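Local coordinates for protein thermospermine synthase (Medicago truncatula, PDB 6BQ6) that probably catalyses aminopropyl transfer from decarboxylated S-adenosylmethionine to spermidine, yielding thermospermine and methylthioadenosine in polyamine biosynthesis, at residues B[41-49]-B[61-69]; B[77-87]-B[249-260]. All coordinates share one frame; numbering follows the deposited sequence.

Contact 1 of 2, residues B[41-49]-B[61-69]; sequences WCFALNSIL and LLDTKPFGK
S47 and I48 pair antiparallel with D63 and L62, strand 47-49 running at 150° to strand 61-64, whereas strand 41-45, ahead of the corner at N46, crosses that same strand nearly at a right angle. At the corner N46 and S47 both face D63, a classic beta bulge in which D63 O grips two amides. N46 N reaches it at 2.8 Å and S47 N by a longer bond. D63 N answers to S47 O, L49 N binds L61 O, and K65 N binds A44 O on the far side of the bulge. The corner belongs to the N-terminal tetramerisation domain; W41, C42 and F43 continue the sheet into a neighbouring subunit.

The N46 side chain links two charged neighbours. K65, bent at its last torsion, brings NZ to 2.8 Å from N46 OD1, while N46 ND2 gives a weak but straight bond to D63 OD1 at 3.3 Å. D63 presents this oxygen with CG anti to its backbone N (chi1 177°).

Beyond K65 the packing turns aromatic. The F67 ring sets its edge against one face of F43, the planes 71° apart, with F67 CD2 over the ring centre and F67 CE2 3.3 Å from F43 CE1. P66 CG lies 3.7 Å from F43 CB. On the sheet face shared by L45, I48, L62 and T64, L45 CD2 rests 3.9 Å from L62 CB, and L62 CD2 lies alongside I48 CG2. T64 OG1 ties the turn together: it accepts from F67 N, an ST motif, and donates to G68 O at 2.7 Å.

The amide is turned steeply against the D63 carboxylate, and by using OD1 for K65 and ND2 for D63 one neutral side chain serves a lysine and an aspartate at once; the charges would probably polarise that amide, while the F43-F67 pair is buried.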
loop_
_atom_site.group_PDB
_atom_site.type_symbol
_atom_site.label_atom_id
_atom_site.label_comp_id
_atom_site.label_asym_id
_atom_site.label_seq_id
_atom_site.Cartn_x
_atom_site.Cartn_y
_atom_site.Cartn_z
ATOM N N TRP B 41 4.209 4.791 5.861
ATOM C CA TRP B 41 4.526 6.166 5.515
ATOM C C TRP B 41 5.076 6.082 4.108
ATOM O O TRP B 41 6.076 5.362 3.922
ATOM C CB TRP B 41 5.583 6.590 6.505
ATOM C CG TRP B 41 6.176 7.905 6.458
ATOM C CD1 TRP B 41 7.526 8.183 6.553
ATOM C CD2 TRP B 41 5.504 9.159 6.470
ATOM N NE1 TRP B 41 7.715 9.542 6.634
ATOM C CE2 TRP B 41 6.496 10.161 6.575
ATOM C CE3 TRP B 41 4.166 9.537 6.430
ATOM C CZ2 TRP B 41 6.186 11.499 6.593
ATOM C CZ3 TRP B 41 3.853 10.863 6.437
ATOM C CH2 TRP B 41 4.873 11.848 6.510
ATOM N N CYS B 42 4.424 6.742 3.133
ATOM C CA CYS B 42 4.740 6.523 1.718
ATOM C C CYS B 42 5.092 7.818 0.992
ATOM O O CYS B 42 4.419 8.820 1.159
ATOM C CB CYS B 42 3.597 5.848 1.001
ATOM S SG CYS B 42 2.889 4.480 1.992
ATOM N N PHE B 43 6.194 7.783 0.253
ATOM C CA PHE B 43 6.684 8.943 -0.487
ATOM C C PHE B 43 6.571 8.665 -1.975
ATOM O O PHE B 43 7.033 7.625 -2.450
ATOM C CB PHE B 43 8.183 9.197 -0.225
ATOM C CG PHE B 43 8.582 9.224 1.183
ATOM C CD1 PHE B 43 7.695 9.523 2.209
ATOM C CD2 PHE B 43 9.925 9.036 1.506
ATOM C CE1 PHE B 43 8.142 9.590 3.505
ATOM C CE2 PHE B 43 10.347 9.090 2.809
ATOM C CZ PHE B 43 9.472 9.355 3.804
ATOM N N ALA B 44 6.034 9.611 -2.742
ATOM C CA ALA B 44 6.008 9.425 -4.191
ATOM C C ALA B 44 7.464 9.484 -4.683
ATOM O O ALA B 44 8.296 10.219 -4.130
ATOM C CB ALA B 44 5.202 10.488 -4.866
ATOM N N LEU B 45 7.738 8.668 -5.684
ATOM C CA LEU B 45 9.069 8.430 -6.199
ATOM C C LEU B 45 9.264 9.032 -7.591
ATOM O O LEU B 45 8.459 8.780 -8.494
ATOM C CB LEU B 45 9.293 6.950 -6.331
ATOM C CG LEU B 45 9.835 6.065 -5.259
ATOM C CD1 LEU B 45 9.868 4.628 -5.748
ATOM C CD2 LEU B 45 11.246 6.488 -4.962
ATOM N N ASN B 46 10.369 9.743 -7.770
ATOM C CA ASN B 46 10.848 10.143 -9.114
ATOM C C ASN B 46 11.672 8.999 -9.719
ATOM O O ASN B 46 11.474 8.590 -10.876
ATOM C CB ASN B 46 11.735 11.388 -9.032
ATOM C CG ASN B 46 10.963 12.670 -8.736
ATOM O OD1 ASN B 46 9.913 12.913 -9.316
ATOM N ND2 ASN B 46 11.519 13.528 -7.875
ATOM N N SER B 47 12.633 8.481 -8.971
ATOM C CA SER B 47 13.442 7.402 -9.506
ATOM C C SER B 47 14.120 6.615 -8.430
ATOM O O SER B 47 14.103 7.003 -7.248
ATOM C CB SER B 47 14.437 7.907 -10.561
ATOM O OG SER B 47 15.464 8.583 -9.964
ATOM N N ILE B 48 14.685 5.487 -8.832
ATOM C CA ILE B 48 15.503 4.672 -7.962
ATOM C C ILE B 48 16.909 4.775 -8.494
ATOM O O ILE B 48 17.225 4.236 -9.575
ATOM C CB ILE B 48 15.007 3.212 -7.945
ATOM C CG1 ILE B 48 13.543 3.191 -7.482
ATOM C CG2 ILE B 48 15.891 2.358 -7.064
ATOM C CD1 ILE B 48 12.819 1.872 -7.716
ATOM N N LEU B 49 17.738 5.524 -7.774
ATOM C CA LEU B 49 19.003 6.002 -8.315
ATOM C C LEU B 49 20.057 4.932 -8.309
ATOM O O LEU B 49 20.743 4.726 -9.323
ATOM C CB LEU B 49 19.495 7.247 -7.588
ATOM C CG LEU B 49 18.623 8.508 -7.751
ATOM C CD1 LEU B 49 19.107 9.583 -6.797
ATOM C CD2 LEU B 49 18.638 9.031 -9.188
ATOM N N LEU B 61 19.487 4.312 -2.899
ATOM C CA LEU B 61 19.318 5.749 -2.964
ATOM C C LEU B 61 18.153 6.085 -3.894
ATOM O O LEU B 61 18.163 5.723 -5.090
ATOM C CB LEU B 61 20.592 6.412 -3.423
ATOM C CG LEU B 61 20.641 7.934 -3.343
ATOM C CD1 LEU B 61 20.695 8.501 -1.923
ATOM C CD2 LEU B 61 21.812 8.451 -4.174
ATOM N N LEU B 62 17.141 6.724 -3.312
ATOM C CA LEU B 62 15.888 6.989 -4.010
ATOM C C LEU B 62 15.793 8.448 -4.271
ATOM O O LEU B 62 16.190 9.222 -3.452
ATOM C CB LEU B 62 14.705 6.569 -3.139
ATOM C CG LEU B 62 14.805 5.151 -2.598
ATOM C CD1 LEU B 62 13.560 4.822 -1.774
ATOM C CD2 LEU B 62 14.976 4.117 -3.695
ATOM N N ASP B 63 15.181 8.842 -5.363
ATOM C CA ASP B 63 14.895 10.219 -5.587
ATOM C C ASP B 63 13.384 10.359 -5.317
ATOM O O ASP B 63 12.593 9.874 -6.068
ATOM C CB ASP B 63 15.248 10.638 -6.995
ATOM C CG ASP B 63 14.892 12.080 -7.282
ATOM O OD1 ASP B 63 14.378 12.785 -6.374
ATOM O OD2 ASP B 63 15.104 12.511 -8.440
ATOM N N THR B 64 13.051 10.951 -4.193
ATOM C CA THR B 64 11.655 11.077 -3.753
ATOM C C THR B 64 11.162 12.464 -3.995
ATOM O O THR B 64 11.915 13.417 -3.908
ATOM C CB THR B 64 11.491 10.718 -2.258
ATOM O OG1 THR B 64 11.930 11.796 -1.428
ATOM C CG2 THR B 64 12.301 9.479 -1.904
ATOM N N LYS B 65 9.864 12.585 -4.223
ATOM C CA LYS B 65 9.271 13.885 -4.484
ATOM C C LYS B 65 9.218 14.722 -3.229
ATOM O O LYS B 65 9.690 15.865 -3.245
ATOM C CB LYS B 65 7.917 13.724 -5.137
ATOM C CG LYS B 65 7.976 13.090 -6.526
ATOM C CD LYS B 65 6.610 13.145 -7.204
ATOM C CE LYS B 65 6.551 12.326 -8.478
ATOM N NZ LYS B 65 7.103 13.124 -9.613
ATOM N N PRO B 66 8.675 14.179 -2.106
ATOM C CA PRO B 66 8.562 15.078 -0.966
ATOM C C PRO B 66 9.898 15.451 -0.269
ATOM O O PRO B 66 10.087 16.599 0.194
ATOM C CB PRO B 66 7.618 14.325 -0.031
ATOM C CG PRO B 66 7.754 12.901 -0.405
ATOM C CD PRO B 66 7.982 12.907 -1.894
ATOM N N PHE B 67 10.847 14.531 -0.241
ATOM C CA PHE B 67 12.023 14.702 0.582
ATOM C C PHE B 67 13.343 14.669 -0.186
ATOM O O PHE B 67 14.392 14.640 0.439
ATOM C CB PHE B 67 12.005 13.668 1.704
ATOM C CG PHE B 67 10.796 13.780 2.588
ATOM C CD1 PHE B 67 10.530 14.954 3.247
ATOM C CD2 PHE B 67 9.887 12.719 2.723
ATOM C CE1 PHE B 67 9.422 15.095 4.067
ATOM C CE2 PHE B 67 8.769 12.868 3.536
ATOM C CZ PHE B 67 8.544 14.050 4.206
ATOM N N GLY B 68 13.304 14.701 -1.509
ATOM C CA GLY B 68 14.535 14.554 -2.304
ATOM C C GLY B 68 15.177 13.184 -2.207
ATOM O O GLY B 68 14.520 12.133 -1.975
ATOM N N LYS B 69 16.498 13.184 -2.369
ATOM C CA LYS B 69 17.243 11.968 -2.407
ATOM C C LYS B 69 17.252 11.345 -1.028
ATOM O O LYS B 69 17.538 12.039 -0.031
ATOM C CB LYS B 69 18.661 12.245 -2.892
ATOM C CG LYS B 69 18.706 12.695 -4.340
ATOM C CD LYS B 69 20.149 12.998 -4.780
ATOM C CE LYS B 69 20.302 13.027 -6.309
ATOM N NZ LYS B 69 19.041 13.320 -7.080
#

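Contact 2 of 2, residues B[77-87]-B[249-260]; sequences LQSAETDEFIY and AHIPSYADIWGW. With TER (N-(3-amino-propyl)-N-(5-aminopropyl)-1,4-diaminobutane), chain F.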
loop_
_atom_site.group_PDB
_atom_site.type_symbol
_atom_site.label_atom_id
_atom_site.label_comp_id
_atom_site.label_asym_id
_atom_site.label_seq_id
_atom_site.Cartn_x
_atom_site.Cartn_y
_atom_site.Cartn_z
ATOM N N LEU B 77 14.582 4.000 5.936
ATOM C CA LEU B 77 15.072 5.288 5.645
ATOM C C LEU B 77 16.087 5.727 6.693
ATOM O O LEU B 77 15.819 5.607 7.925
ATOM C CB LEU B 77 13.902 6.232 5.640
ATOM C CG LEU B 77 14.241 7.678 5.436
ATOM C CD1 LEU B 77 14.648 7.940 4.018
ATOM C CD2 LEU B 77 13.028 8.491 5.830
ATOM N N GLN B 78 17.243 6.209 6.216
ATOM C CA GLN B 78 18.300 6.743 7.095
ATOM C C GLN B 78 18.366 8.249 7.068
ATOM O O GLN B 78 18.540 8.920 8.109
ATOM C CB GLN B 78 19.656 6.224 6.634
ATOM C CG GLN B 78 19.769 4.733 6.555
ATOM C CD GLN B 78 19.648 4.099 7.904
ATOM O OE1 GLN B 78 20.453 4.372 8.800
ATOM N NE2 GLN B 78 18.646 3.246 8.074
ATOM N N SER B 79 18.369 8.801 5.868
ATOM C CA SER B 79 18.623 10.203 5.664
ATOM C C SER B 79 17.885 10.644 4.457
ATOM O O SER B 79 17.958 9.962 3.446
ATOM C CB SER B 79 20.127 10.408 5.451
ATOM O OG SER B 79 20.428 11.581 4.695
ATOM N N ALA B 80 17.136 11.740 4.539
ATOM C CA ALA B 80 16.611 12.379 3.350
ATOM C C ALA B 80 17.243 13.713 3.114
ATOM O O ALA B 80 17.523 14.481 4.028
ATOM C CB ALA B 80 15.113 12.528 3.424
ATOM N N GLU B 81 17.357 14.053 1.860
ATOM C CA GLU B 81 18.037 15.256 1.470
ATOM C C GLU B 81 17.452 16.540 2.062
ATOM O O GLU B 81 18.216 17.438 2.442
ATOM C CB GLU B 81 18.049 15.320 -0.061
ATOM C CG GLU B 81 18.726 16.510 -0.678
ATOM C CD GLU B 81 18.711 16.450 -2.222
ATOM O OE1 GLU B 81 17.796 15.833 -2.820
ATOM O OE2 GLU B 81 19.679 16.978 -2.820
ATOM N N THR B 82 16.131 16.669 2.094
ATOM C CA THR B 82 15.552 17.931 2.494
ATOM C C THR B 82 15.737 18.196 3.990
ATOM O O THR B 82 15.709 19.342 4.382
ATOM C CB THR B 82 14.042 18.030 2.200
ATOM O OG1 THR B 82 13.362 16.882 2.730
ATOM C CG2 THR B 82 13.815 18.111 0.715
ATOM N N ASP B 83 15.796 17.154 4.821
ATOM C CA ASP B 83 15.827 17.358 6.238
ATOM C C ASP B 83 16.891 16.650 7.040
ATOM O O ASP B 83 16.876 16.777 8.281
ATOM C CB ASP B 83 14.434 17.138 6.885
ATOM C CG ASP B 83 13.872 15.756 6.702
ATOM O OD1 ASP B 83 14.620 14.810 6.455
ATOM O OD2 ASP B 83 12.625 15.607 6.804
ATOM N N GLU B 84 17.818 15.957 6.407
ATOM C CA GLU B 84 18.904 15.343 7.180
ATOM C C GLU B 84 19.716 16.348 8.003
ATOM O O GLU B 84 20.276 15.983 9.025
ATOM C CB GLU B 84 19.810 14.453 6.319
ATOM C CG GLU B 84 20.533 15.145 5.196
ATOM C CD GLU B 84 21.860 15.789 5.559
ATOM O OE1 GLU B 84 22.512 16.296 4.623
ATOM O OE2 GLU B 84 22.281 15.850 6.726
ATOM N N PHE B 85 19.779 17.595 7.547
ATOM C CA PHE B 85 20.465 18.666 8.295
ATOM C C PHE B 85 19.941 18.765 9.743
ATOM O O PHE B 85 20.680 19.104 10.652
ATOM C CB PHE B 85 20.421 20.015 7.565
ATOM C CG PHE B 85 19.094 20.727 7.625
ATOM C CD1 PHE B 85 18.799 21.576 8.631
ATOM C CD2 PHE B 85 18.133 20.510 6.656
ATOM C CE1 PHE B 85 17.586 22.245 8.703
ATOM C CE2 PHE B 85 16.914 21.171 6.714
ATOM C CZ PHE B 85 16.632 22.023 7.742
ATOM N N ILE B 86 18.634 18.493 9.948
ATOM C CA ILE B 86 18.076 18.559 11.277
ATOM C C ILE B 86 18.716 17.471 12.171
ATOM O O ILE B 86 19.152 17.786 13.280
ATOM C CB ILE B 86 16.553 18.409 11.264
ATOM C CG1 ILE B 86 15.922 19.472 10.370
ATOM C CG2 ILE B 86 15.963 18.493 12.676
ATOM C CD1 ILE B 86 14.434 19.323 10.249
ATOM N N TYR B 87 18.720 16.221 11.699
ATOM C CA TYR B 87 19.230 15.132 12.476
ATOM C C TYR B 87 20.735 15.381 12.734
ATOM O O TYR B 87 21.208 15.187 13.844
ATOM C CB TYR B 87 19.017 13.794 11.722
ATOM C CG TYR B 87 19.725 12.649 12.363
ATOM C CD1 TYR B 87 19.109 11.867 13.349
ATOM C CD2 TYR B 87 21.017 12.310 11.982
ATOM C CE1 TYR B 87 19.799 10.813 13.949
ATOM C CE2 TYR B 87 21.706 11.289 12.586
ATOM C CZ TYR B 87 21.087 10.536 13.555
ATOM O OH TYR B 87 21.777 9.482 14.141
ATOM N N ALA B 249 13.689 16.435 18.554
ATOM C CA ALA B 249 13.261 17.351 17.492
ATOM C C ALA B 249 12.556 16.575 16.436
ATOM O O ALA B 249 12.886 15.448 16.165
ATOM C CB ALA B 249 14.490 18.044 16.899
ATOM N N HIS B 250 11.586 17.211 15.798
ATOM C CA HIS B 250 10.894 16.572 14.692
ATOM C C HIS B 250 11.710 16.485 13.429
ATOM O O HIS B 250 12.315 17.480 13.016
ATOM C CB HIS B 250 9.650 17.416 14.389
ATOM C CG HIS B 250 8.720 16.819 13.354
ATOM N ND1 HIS B 250 8.395 17.472 12.195
ATOM C CD2 HIS B 250 8.084 15.631 13.301
ATOM C CE1 HIS B 250 7.619 16.707 11.452
ATOM N NE2 HIS B 250 7.410 15.580 12.111
ATOM N N ILE B 251 11.660 15.322 12.786
ATOM C CA ILE B 251 12.279 15.129 11.487
ATOM C C ILE B 251 11.174 14.636 10.511
ATOM O O ILE B 251 10.691 13.544 10.625
ATOM C CB ILE B 251 13.459 14.185 11.580
ATOM C CG1 ILE B 251 14.546 14.835 12.485
ATOM C CG2 ILE B 251 14.073 13.940 10.205
ATOM C CD1 ILE B 251 15.476 13.831 13.027
ATOM N N PRO B 252 10.732 15.496 9.614
ATOM C CA PRO B 252 9.529 15.182 8.836
ATOM C C PRO B 252 9.621 13.863 8.116
ATOM O O PRO B 252 8.662 13.101 8.146
ATOM C CB PRO B 252 9.429 16.358 7.849
ATOM C CG PRO B 252 10.076 17.469 8.544
ATOM C CD PRO B 252 11.151 16.892 9.410
ATOM N N SER B 253 10.775 13.549 7.536
ATOM C CA SER B 253 10.913 12.320 6.761
ATOM C C SER B 253 10.877 11.076 7.625
ATOM O O SER B 253 10.614 9.988 7.123
ATOM C CB SER B 253 12.197 12.305 5.946
ATOM O OG SER B 253 13.335 12.409 6.744
ATOM N N TYR B 254 11.154 11.230 8.915
ATOM C CA TYR B 254 11.079 10.138 9.872
ATOM C C TYR B 254 9.704 9.876 10.412
ATOM O O TYR B 254 9.525 8.879 11.148
ATOM C CB TYR B 254 12.069 10.434 11.027
ATOM C CG TYR B 254 13.563 10.406 10.727
ATOM C CD1 TYR B 254 14.082 10.223 9.431
ATOM C CD2 TYR B 254 14.475 10.596 11.758
ATOM C CE1 TYR B 254 15.441 10.206 9.203
ATOM C CE2 TYR B 254 15.844 10.582 11.540
ATOM C CZ TYR B 254 16.330 10.391 10.265
ATOM O OH TYR B 254 17.675 10.383 10.063
ATOM N N ALA B 255 8.719 10.737 10.132
ATOM C CA ALA B 255 7.359 10.704 10.683
ATOM C C ALA B 255 7.310 10.601 12.197
ATOM O O ALA B 255 6.432 9.957 12.752
ATOM C CB ALA B 255 6.500 9.575 10.042
ATOM N N ASP B 256 8.300 11.198 12.879
ATOM C CA ASP B 256 8.302 11.184 14.309
ATOM C C ASP B 256 9.246 12.233 14.802
ATOM O O ASP B 256 10.031 12.824 14.028
ATOM C CB ASP B 256 8.751 9.821 14.848
ATOM C CG ASP B 256 8.106 9.475 16.214
ATOM O OD1 ASP B 256 7.499 10.366 16.870
ATOM O OD2 ASP B 256 8.267 8.317 16.603
ATOM N N ILE B 257 9.095 12.485 16.080
ATOM C CA ILE B 257 10.083 13.203 16.849
ATOM C C ILE B 257 11.239 12.179 16.999
ATOM O O ILE B 257 11.000 11.003 17.269
ATOM C CB ILE B 257 9.533 13.607 18.218
ATOM C CG1 ILE B 257 8.309 14.503 18.081
ATOM C CG2 ILE B 257 10.582 14.310 19.030
ATOM C CD1 ILE B 257 8.582 15.801 17.376
ATOM N N TRP B 258 12.459 12.630 16.832
ATOM C CA TRP B 258 13.634 11.834 17.096
ATOM C C TRP B 258 14.401 12.351 18.321
ATOM O O TRP B 258 14.357 13.551 18.648
ATOM C CB TRP B 258 14.559 11.866 15.857
ATOM C CG TRP B 258 15.277 10.604 15.718
ATOM C CD1 TRP B 258 16.589 10.302 16.077
ATOM C CD2 TRP B 258 14.697 9.381 15.291
ATOM N NE1 TRP B 258 16.824 8.967 15.845
ATOM C CE2 TRP B 258 15.687 8.373 15.396
ATOM C CE3 TRP B 258 13.417 9.016 14.854
ATOM C CZ2 TRP B 258 15.421 7.047 15.007
ATOM C CZ3 TRP B 258 13.165 7.672 14.546
ATOM C CH2 TRP B 258 14.147 6.741 14.631
ATOM N N GLY B 259 15.169 11.467 18.959
ATOM C CA GLY B 259 15.865 11.842 20.161
ATOM C C GLY B 259 17.367 11.638 20.119
ATOM O O GLY B 259 17.883 10.840 19.329
ATOM N N TRP B 260 17.999 12.343 21.030
ATOM C CA TRP B 260 19.443 12.230 21.291
ATOM C C TRP B 260 19.661 12.423 22.749
ATOM O O TRP B 260 18.822 13.003 23.471
ATOM C CB TRP B 260 20.233 13.334 20.540
ATOM C CG TRP B 260 19.966 13.347 19.081
ATOM C CD1 TRP B 260 20.667 12.676 18.077
ATOM C CD2 TRP B 260 18.934 14.056 18.400
ATOM N NE1 TRP B 260 20.122 12.919 16.864
ATOM C CE2 TRP B 260 19.023 13.723 17.024
ATOM C CE3 TRP B 260 17.900 14.911 18.808
ATOM C CZ2 TRP B 260 18.146 14.232 16.091
ATOM C CZ3 TRP B 260 17.056 15.397 17.861
ATOM C CH2 TRP B 260 17.157 15.039 16.528
HETATM N N1 TER F . 23.949 3.272 10.503
HETATM C C2 TER F . 24.083 4.714 10.493
HETATM C C3 TER F . 23.296 5.316 11.653
HETATM C C4 TER F . 21.802 5.201 11.490
HETATM N N5 TER F . 21.116 6.010 12.471
HETATM C C6 TER F . 20.128 6.978 12.053
HETATM C C7 TER F . 18.994 7.080 13.061
HETATM C C8 TER F . 17.762 7.627 12.362
HETATM N N9 TER F . 16.953 6.590 11.759
HETATM C C10 TER F . 15.769 6.984 11.041
HETATM C C11 TER F . 14.659 5.956 11.034
HETATM C C12 TER F . 13.388 6.648 10.542
HETATM C C13 TER F . 12.284 5.676 10.154
HETATM N N14 TER F . 12.220 4.552 11.071
#
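The polyamine pocket of this aminopropyltransferase lies where strand 76-80 and the start of helix 84-98 meet the hairpin of strands 243-251 and 256-264. Y254 lies flat along the bound thermospermine: ligand C10 sits over the ring centre, 3.5 Å from Y254 CZ, and I251 CG2 backs the opposite face. Its hydroxyl donates to Q78 O at 2.6 Å and stands over one face of the Y87 ring. A valine in place of Y254 would probably leave Q78 O without this donor and open a gap beside C10 of the ligand. Y87, W258 and W260 form an aromatic cluster at the edge of the Rossmann-like domain, Y87 pointing its edge toward the W258 face in an offset T-shaped pair, planes at 64°. Y87 OH is held by D181, the predicted proton acceptor, and W258 NE1 by Q217, while W258 CZ2 lies 3.6 Å from ligand C8. Beside Y254, D83 takes S253 with both carboxylate oxygens: OD1 accepts S253 OG on its syn lone pair at 2.7 Å, and OD2 meets S253 N at 2.9 Å. I86 CG2 packs on I251 CG1, and L77 CD2 presses on S253 O.

In the fold
From the N terminus, strand 29-34 leads into strand 39-45, where contact 1 begins; it closes a short loop of 11 residues as the hairpin of strands 47-53 and 58-64. The chain then passes through strands 70-73 and 76-80 of the same sheet, and K69 O probably bonds E81 N where the next contact opens. Contact 2 closes a far longer loop, 161 residues that include most of the Rossmann-like sheet, so the two contacts follow in series and neither nest nor cross. They still touch: W41 NE1 of contact 1 bonds S253 O of contact 2, tying the N-terminal strands to the pocket. Both also reach a second subunit.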